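Local structure of superantigen-like protein SSL10 (Staphylococcus aureus subsp. aureus, 6LWT) at residues A[66-78]-A[86-98]. The protein probably binds the Fc region of human IgG, hindering C1q binding and classical complement activation, and probably interferes with clotting by binding prothrombin. Residues are numbered along the deposited sequence; the frame is centred on the assembly and turned at random.
Sequences RSYEGLDVFFVQE and FYTVGGVIQNNKT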
ATOM      1  N   ARG A  66       0.945 -24.992   2.946  1.00 44.37           N
ATOM      2  CA  ARG A  66       0.821 -25.116   1.492  1.00 48.36           C
ATOM      3  C   ARG A  66      -0.501 -24.636   0.889  1.00 44.83           C
ATOM      4  O   ARG A  66      -0.534 -24.325  -0.305  1.00 46.10           O
ATOM      5  CB  ARG A  66       1.131 -26.550   1.039  1.00 53.59           C
ATOM      6  CG  ARG A  66       2.610 -26.754   0.746  1.00 59.84           C
ATOM      7  CD  ARG A  66       2.949 -28.195   0.409  1.00 65.07           C
ATOM      8  NE  ARG A  66       2.906 -29.055   1.600  1.00 70.34           N
ATOM      9  CZ  ARG A  66       2.029 -30.038   1.850  1.00 72.73           C
ATOM     10  NH1 ARG A  66       1.059 -30.362   0.989  1.00 74.61           N
ATOM     11  NH2 ARG A  66       2.131 -30.723   2.993  1.00 72.98           N
ATOM     12  N   SER A  67      -1.580 -24.613   1.669  1.00 40.23           N
ATOM     13  CA  SER A  67      -2.857 -24.089   1.191  1.00 40.52           C
ATOM     14  C   SER A  67      -3.511 -23.167   2.228  1.00 39.03           C
ATOM     15  O   SER A  67      -3.344 -23.359   3.433  1.00 38.28           O
ATOM     16  CB  SER A  67      -3.796 -25.222   0.744  1.00 42.68           C
ATOM     17  OG  SER A  67      -4.517 -25.785   1.816  1.00 44.38           O
ATOM     18  N   TYR A  68      -4.233 -22.160   1.733  1.00 34.90           N
ATOM     19  CA  TYR A  68      -4.816 -21.101   2.566  1.00 33.14           C
ATOM     20  C   TYR A  68      -6.252 -20.881   2.169  1.00 32.10           C
ATOM     21  O   TYR A  68      -6.602 -21.079   1.000  1.00 29.58           O
ATOM     22  CB  TYR A  68      -4.029 -19.791   2.403  1.00 32.84           C
ATOM     23  CG  TYR A  68      -2.581 -19.924   2.820  1.00 32.07           C
ATOM     24  CD1 TYR A  68      -1.628 -20.410   1.932  1.00 32.72           C
ATOM     25  CD2 TYR A  68      -2.172 -19.591   4.105  1.00 33.08           C
ATOM     26  CE1 TYR A  68      -0.307 -20.563   2.308  1.00 34.06           C
ATOM     27  CE2 TYR A  68      -0.849 -19.744   4.495  1.00 34.40           C
ATOM     28  CZ  TYR A  68       0.083 -20.232   3.586  1.00 34.75           C
ATOM     29  OH  TYR A  68       1.404 -20.385   3.962  1.00 38.03           O
ATOM     30  N   GLU A  69      -7.068 -20.484   3.149  1.00 32.60           N
ATOM     31  CA  GLU A  69      -8.436 -20.025   2.935  1.00 34.00           C
ATOM     32  C   GLU A  69      -8.620 -18.704   3.693  1.00 32.45           C
ATOM     33  O   GLU A  69      -7.896 -18.423   4.647  1.00 30.12           O
ATOM     34  CB  GLU A  69      -9.452 -21.053   3.447  1.00 39.34           C
ATOM     35  CG  GLU A  69      -9.374 -22.416   2.765  1.00 43.96           C
ATOM     36  CD  GLU A  69     -10.578 -23.311   3.070  1.00 50.57           C
ATOM     37  OE1 GLU A  69     -11.088 -23.282   4.217  1.00 53.86           O
ATOM     38  OE2 GLU A  69     -11.014 -24.056   2.161  1.00 52.96           O
ATOM     39  N   GLY A  70      -9.587 -17.912   3.251  1.00 32.07           N
ATOM     40  CA  GLY A  70      -9.970 -16.661   3.917  1.00 33.11           C
ATOM     41  C   GLY A  70      -8.937 -15.548   3.926  1.00 32.28           C
ATOM     42  O   GLY A  70      -8.931 -14.717   4.848  1.00 32.27           O
ATOM     43  N   LEU A  71      -8.068 -15.523   2.915  1.00 28.87           N
ATOM     44  CA  LEU A  71      -7.056 -14.477   2.789  1.00 27.14           C
ATOM     45  C   LEU A  71      -7.706 -13.181   2.293  1.00 26.98           C
ATOM     46  O   LEU A  71      -8.692 -13.193   1.535  1.00 26.42           O
ATOM     47  CB  LEU A  71      -5.967 -14.880   1.792  1.00 26.75           C
ATOM     48  CG  LEU A  71      -5.150 -16.124   2.097  1.00 25.99           C
ATOM     49  CD1 LEU A  71      -4.178 -16.365   0.964  1.00 26.02           C
ATOM     50  CD2 LEU A  71      -4.407 -15.986   3.411  1.00 26.89           C
ATOM     51  N   ASP A  72      -7.137 -12.071   2.726  1.00 26.55           N
ATOM     52  CA  ASP A  72      -7.483 -10.766   2.228  1.00 26.55           C
ATOM     53  C   ASP A  72      -6.260 -10.337   1.432  1.00 23.10           C
ATOM     54  O   ASP A  72      -5.180 -10.314   1.975  1.00 22.49           O
ATOM     55  CB  ASP A  72      -7.724  -9.839   3.415  1.00 29.78           C
ATOM     56  CG  ASP A  72      -8.079  -8.442   2.999  1.00 33.80           C
ATOM     57  OD1 ASP A  72      -9.145  -8.298   2.383  1.00 42.93           O
ATOM     58  OD2 ASP A  72      -7.329  -7.488   3.310  1.00 35.26           O
ATOM     59  N   VAL A  73      -6.442 -10.014   0.153  1.00 22.48           N
ATOM     60  CA  VAL A  73      -5.341  -9.664  -0.752  1.00 21.32           C
ATOM     61  C   VAL A  73      -5.590  -8.291  -1.373  1.00 21.71           C
ATOM     62  O   VAL A  73      -6.659  -8.054  -1.972  1.00 22.64           O
ATOM     63  CB  VAL A  73      -5.146 -10.725  -1.866  1.00 21.85           C
ATOM     64  CG1 VAL A  73      -3.958 -10.374  -2.758  1.00 21.00           C
ATOM     65  CG2 VAL A  73      -4.902 -12.093  -1.238  1.00 22.34           C
ATOM     66  N   PHE A  74      -4.622  -7.386  -1.202  1.00 20.65           N
ATOM     67  CA  PHE A  74      -4.619  -6.110  -1.912  1.00 19.48           C
ATOM     68  C   PHE A  74      -3.663  -6.253  -3.081  1.00 19.47           C
ATOM     69  O   PHE A  74      -2.434  -6.243  -2.916  1.00 18.95           O
ATOM     70  CB  PHE A  74      -4.221  -4.932  -1.039  1.00 20.19           C
ATOM     71  CG  PHE A  74      -4.287  -3.611  -1.768  1.00 19.83           C
ATOM     72  CD1 PHE A  74      -5.520  -3.062  -2.090  1.00 21.46           C
ATOM     73  CD2 PHE A  74      -3.144  -2.931  -2.138  1.00 20.23           C
ATOM     74  CE1 PHE A  74      -5.610  -1.843  -2.758  1.00 22.31           C
ATOM     75  CE2 PHE A  74      -3.224  -1.717  -2.819  1.00 20.59           C
ATOM     76  CZ  PHE A  74      -4.454  -1.173  -3.130  1.00 20.80           C
ATOM     77  N   PHE A  75      -4.246  -6.399  -4.261  1.00 19.16           N
ATOM     78  CA  PHE A  75      -3.491  -6.636  -5.501  1.00 20.06           C
ATOM     79  C   PHE A  75      -3.103  -5.313  -6.139  1.00 20.53           C
ATOM     80  O   PHE A  75      -3.961  -4.430  -6.287  1.00 21.51           O
ATOM     81  CB  PHE A  75      -4.359  -7.466  -6.454  1.00 20.51           C
ATOM     82  CG  PHE A  75      -3.855  -7.519  -7.870  1.00 21.33           C
ATOM     83  CD1 PHE A  75      -4.222  -6.537  -8.801  1.00 22.27           C
ATOM     84  CD2 PHE A  75      -3.036  -8.562  -8.283  1.00 22.61           C
ATOM     85  CE1 PHE A  75      -3.747  -6.589 -10.109  1.00 23.62           C
ATOM     86  CE2 PHE A  75      -2.573  -8.624  -9.588  1.00 23.25           C
ATOM     87  CZ  PHE A  75      -2.917  -7.636 -10.496  1.00 23.70           C
ATOM     88  N   VAL A  76      -1.824  -5.179  -6.503  1.00 20.53           N
ATOM     89  CA  VAL A  76      -1.341  -4.095  -7.356  1.00 20.97           C
ATOM     90  C   VAL A  76      -0.544  -4.739  -8.488  1.00 21.68           C
ATOM     91  O   VAL A  76       0.398  -5.487  -8.240  1.00 20.52           O
ATOM     92  CB  VAL A  76      -0.465  -3.093  -6.567  1.00 21.00           C
ATOM     93  CG1 VAL A  76       0.142  -2.036  -7.483  1.00 21.63           C
ATOM     94  CG2 VAL A  76      -1.292  -2.442  -5.458  1.00 20.69           C
ATOM     95  N   GLN A  77      -0.900  -4.441  -9.728  1.00 23.05           N
ATOM     96  CA  GLN A  77      -0.194  -5.049 -10.866  1.00 25.09           C
ATOM     97  C   GLN A  77       1.253  -4.573 -10.984  1.00 25.16           C
ATOM     98  O   GLN A  77       1.508  -3.395 -11.186  1.00 28.42           O
ATOM     99  CB  GLN A  77      -0.926  -4.787 -12.186  1.00 27.50           C
ATOM    100  CG  GLN A  77      -0.331  -5.625 -13.323  1.00 29.80           C
ATOM    101  CD  GLN A  77      -1.125  -5.587 -14.611  1.00 31.52           C
ATOM    102  OE1 GLN A  77      -0.552  -5.391 -15.687  1.00 36.40           O
ATOM    103  NE2 GLN A  77      -2.413  -5.803 -14.522  1.00 29.58           N
ATOM    104  N   GLU A  78       2.198  -5.489 -10.818  1.00 25.56           N
ATOM    105  CA  GLU A  78       3.595  -5.238 -11.162  1.00 26.54           C
ATOM    106  C   GLU A  78       3.860  -5.573 -12.628  1.00 28.42           C
ATOM    107  O   GLU A  78       4.646  -4.884 -13.297  1.00 29.89           O
ATOM    108  CB  GLU A  78       4.519  -6.085 -10.300  1.00 26.33           C
ATOM    109  CG  GLU A  78       4.367  -5.851  -8.813  1.00 26.20           C
ATOM    110  CD  GLU A  78       4.746  -4.441  -8.386  1.00 26.92           C
ATOM    111  OE1 GLU A  78       5.628  -3.799  -9.014  1.00 24.97           O
ATOM    112  OE2 GLU A  78       4.164  -3.992  -7.394  1.00 24.44           O
ATOM    113  N   PHE A  86      -0.978 -12.531 -13.693  1.00 23.32           N
ATOM    114  CA  PHE A  86      -0.878 -11.161 -13.186  1.00 22.45           C
ATOM    115  C   PHE A  86      -0.105 -11.225 -11.870  1.00 21.90           C
ATOM    116  O   PHE A  86      -0.500 -11.964 -10.980  1.00 22.50           O
ATOM    117  CB  PHE A  86      -2.275 -10.590 -12.980  1.00 24.33           C
ATOM    118  CG  PHE A  86      -3.013 -10.320 -14.263  1.00 27.13           C
ATOM    119  CD1 PHE A  86      -3.620 -11.352 -14.970  1.00 29.62           C
ATOM    120  CD2 PHE A  86      -3.082  -9.032 -14.778  1.00 30.81           C
ATOM    121  CE1 PHE A  86      -4.303 -11.104 -16.151  1.00 31.16           C
ATOM    122  CE2 PHE A  86      -3.760  -8.773 -15.964  1.00 31.70           C
ATOM    123  CZ  PHE A  86      -4.367  -9.817 -16.651  1.00 32.48           C
ATOM    124  N   TYR A  87       0.985 -10.463 -11.763  1.00 21.12           N
ATOM    125  CA  TYR A  87       1.898 -10.561 -10.622  1.00 22.75           C
ATOM    126  C   TYR A  87       1.710  -9.391  -9.671  1.00 21.02           C
ATOM    127  O   TYR A  87       1.613  -8.236 -10.105  1.00 20.71           O
ATOM    128  CB  TYR A  87       3.363 -10.607 -11.064  1.00 22.62           C
ATOM    129  CG  TYR A  87       3.684 -11.823 -11.877  1.00 26.04           C
ATOM    130  CD1 TYR A  87       3.350 -11.883 -13.235  1.00 27.22           C
ATOM    131  CD2 TYR A  87       4.285 -12.934 -11.301  1.00 26.96           C
ATOM    132  CE1 TYR A  87       3.616 -13.010 -13.986  1.00 26.99           C
ATOM    133  CE2 TYR A  87       4.565 -14.065 -12.054  1.00 28.01           C
ATOM    134  CZ  TYR A  87       4.226 -14.104 -13.391  1.00 28.52           C
ATOM    135  OH  TYR A  87       4.501 -15.250 -14.131  1.00 29.27           O
ATOM    136  N   THR A  88       1.726  -9.702  -8.381  1.00 19.84           N
ATOM    137  CA  THR A  88       1.612  -8.685  -7.327  1.00 20.04           C
ATOM    138  C   THR A  88       2.594  -9.070  -6.210  1.00 20.39           C
ATOM    139  O   THR A  88       3.076 -10.216  -6.156  1.00 18.29           O
ATOM    140  CB  THR A  88       0.145  -8.554  -6.848  1.00 20.24           C
ATOM    141  OG1 THR A  88      -0.002  -7.481  -5.894  1.00 20.22           O
ATOM    142  CG2 THR A  88      -0.367  -9.858  -6.261  1.00 20.42           C
ATOM    143  N   VAL A  89       2.900  -8.119  -5.326  1.00 20.05           N
ATOM    144  CA  VAL A  89       3.873  -8.351  -4.252  1.00 18.94           C
ATOM    145  C   VAL A  89       3.218  -8.036  -2.906  1.00 19.35           C
ATOM    146  O   VAL A  89       2.680  -6.957  -2.720  1.00 16.81           O
ATOM    147  CB  VAL A  89       5.131  -7.488  -4.432  1.00 19.38           C
ATOM    148  CG1 VAL A  89       6.125  -7.715  -3.293  1.00 20.11           C
ATOM    149  CG2 VAL A  89       5.821  -7.744  -5.783  1.00 21.09           C
ATOM    150  N   GLY A  90       3.308  -8.972  -1.967  1.00 18.41           N
ATOM    151  CA  GLY A  90       2.794  -8.782  -0.599  1.00 18.88           C
ATOM    152  C   GLY A  90       1.305  -8.561  -0.555  1.00 18.18           C
ATOM    153  O   GLY A  90       0.559  -9.109  -1.352  1.00 18.48           O
ATOM    154  N   GLY A  91       0.868  -7.712   0.365  1.00 18.28           N
ATOM    155  CA  GLY A  91      -0.527  -7.308   0.399  1.00 18.33           C
ATOM    156  C   GLY A  91      -1.486  -8.351   0.937  1.00 18.36           C
ATOM    157  O   GLY A  91      -2.662  -8.217   0.714  1.00 19.19           O
ATOM    158  N   VAL A  92      -0.992  -9.363   1.662  1.00 18.23           N
ATOM    159  CA  VAL A  92      -1.809 -10.485   2.136  1.00 20.71           C
ATOM    160  C   VAL A  92      -1.969 -10.436   3.654  1.00 20.11           C
ATOM    161  O   VAL A  92      -0.974 -10.339   4.367  1.00 21.35           O
ATOM    162  CB  VAL A  92      -1.173 -11.850   1.791  1.00 20.20           C
ATOM    163  CG1 VAL A  92      -2.082 -12.993   2.215  1.00 21.74           C
ATOM    164  CG2 VAL A  92      -0.867 -11.944   0.300  1.00 21.73           C
ATOM    165  N   ILE A  93      -3.210 -10.535   4.110  1.00 22.17           N
ATOM    166  CA  ILE A  93      -3.556 -10.672   5.531  1.00 23.33           C
ATOM    167  C   ILE A  93      -4.420 -11.925   5.736  1.00 25.18           C
ATOM    168  O   ILE A  93      -5.429 -12.117   5.041  1.00 26.48           O
ATOM    169  CB  ILE A  93      -4.334  -9.441   6.052  1.00 24.12           C
ATOM    170  CG1 ILE A  93      -3.474  -8.182   5.950  1.00 25.04           C
ATOM    171  CG2 ILE A  93      -4.783  -9.673   7.501  1.00 25.63           C
ATOM    172  CD1 ILE A  93      -4.266  -6.876   6.028  1.00 25.04           C
ATOM    173  N   GLN A  94      -4.042 -12.759   6.702  1.00 27.39           N
ATOM    174  CA  GLN A  94      -4.723 -14.045   6.916  1.00 31.63           C
ATOM    175  C   GLN A  94      -6.066 -13.940   7.620  1.00 36.98           C
ATOM    176  O   GLN A  94      -6.995 -14.655   7.256  1.00 42.50           O
ATOM    177  CB  GLN A  94      -3.803 -15.039   7.620  1.00 34.62           C
ATOM    178  CG  GLN A  94      -2.653 -15.452   6.704  1.00 37.00           C
ATOM    179  CD  GLN A  94      -1.600 -16.334   7.358  1.00 39.60           C
ATOM    180  OE1 GLN A  94      -0.438 -15.940   7.469  1.00 42.18           O
ATOM    181  NE2 GLN A  94      -1.989 -17.537   7.761  1.00 40.91           N
ATOM    182  N   ASN A  95      -6.205 -13.077   8.613  1.00 38.09           N
ATOM    183  CA  ASN A  95      -7.515 -12.980   9.284  1.00 44.46           C
ATOM    184  C   ASN A  95      -7.939 -11.551   9.422  1.00 42.27           C
ATOM    185  O   ASN A  95      -7.722 -10.924  10.454  1.00 45.89           O
ATOM    186  CB  ASN A  95      -7.503 -13.687  10.642  1.00 45.36           C
ATOM    187  CG  ASN A  95      -7.543 -15.197  10.501  1.00 48.93           C
ATOM    188  OD1 ASN A  95      -8.436 -15.744   9.841  1.00 51.46           O
ATOM    189  ND2 ASN A  95      -6.578 -15.883  11.110  1.00 48.93           N
ATOM    190  N   ASN A  96      -8.520 -11.032   8.348  1.00 40.08           N
ATOM    191  CA  ASN A  96      -8.978  -9.667   8.342  1.00 38.69           C
ATOM    192  C   ASN A  96     -10.494  -9.606   8.445  1.00 41.73           C
ATOM    193  O   ASN A  96     -11.202 -10.559   8.123  1.00 42.09           O
ATOM    194  CB  ASN A  96      -8.465  -8.919   7.107  1.00 35.49           C
ATOM    195  CG  ASN A  96      -8.164  -7.448   7.395  1.00 32.98           C
ATOM    196  OD1 ASN A  96      -8.464  -6.935   8.479  1.00 30.98           O
ATOM    197  ND2 ASN A  96      -7.596  -6.762   6.421  1.00 30.61           N
ATOM    198  N   LYS A  97     -10.968  -8.452   8.886  1.00 44.16           N
ATOM    199  CA  LYS A  97     -12.364  -8.218   9.201  1.00 47.00           C
ATOM    200  C   LYS A  97     -12.635  -6.790   8.764  1.00 48.51           C
ATOM    201  O   LYS A  97     -11.733  -5.950   8.854  1.00 42.48           O
ATOM    202  CB  LYS A  97     -12.492  -8.413  10.710  1.00 48.68           C
ATOM    203  CG  LYS A  97     -13.751  -7.946  11.408  1.00 51.86           C
ATOM    204  CD  LYS A  97     -13.675  -8.448  12.844  1.00 54.20           C
ATOM    205  CE  LYS A  97     -14.762  -7.890  13.746  1.00 56.21           C
ATOM    206  NZ  LYS A  97     -14.266  -7.804  15.151  1.00 56.78           N
ATOM    207  N   THR A  98     -13.832  -6.510   8.248  1.00 51.16           N
ATOM    208  CA  THR A  98     -14.204  -5.121   7.910  1.00 54.74           C
ATOM    209  C   THR A  98     -15.328  -4.592   8.814  1.00 55.97           C
ATOM    210  O   THR A  98     -16.456  -5.089   8.800  1.00 56.52           O
ATOM    211  CB  THR A  98     -14.563  -4.945   6.417  1.00 54.30           C
ATOM    212  OG1 THR A  98     -15.839  -5.528   6.148  1.00 54.31           O
ATOM    213  CG2 THR A  98     -13.471  -5.555   5.494  1.00 56.54           C
TER
HETATM  214  O   HOH W   1      -4.602  -7.269   2.626  1.00 21.81           O
HETATM  215  O   HOH W   2      -0.827  -8.187  -3.574  1.00 19.55           O
HETATM  216  O   HOH W   3       2.267  -5.497  -6.359  1.00 19.86           O
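D72 and I93 form an antiparallel hydrogen-bonded pair, D72 N to I93 O and I93 N to D72 O both 2.9 Å; F74 N continues the ladder to G91 O, and E78 N reaches Y87 O. Between these, T88 stands in for a backbone carbonyl: its OG1, anti to the backbone N (chi1 -175°), accepts a hydrogen bond from V76 N at 3.0 Å, while one water joins it to F74 O and G90 O. Glycine suits G90 and G91, whose phi is positive; at G91 a CB would also run into F74 O. The methyl and CB of T88 meet the F75 ring obliquely, F75 CD2 lying 3.5 Å from T88 CB. L71 CD2 packs on V92 CG1, and V92 on V53; branched aliphatics suit this interior. N96 ND2, also donating to K130 O, gives D72 OD2 a hydrogen bond of 3.2 Å from above the carboxylate plane; a salt bridge to K128 would offset this buried acid's charge. E78 OE1 forms a salt bridge with K177; OE2 hydrogen-bonds Y21 OH and a water shared with V76 O and V89 N. With a G1 bulge at G70 and L71 facing I32, this strand pairing forms part of the OB-fold barrel.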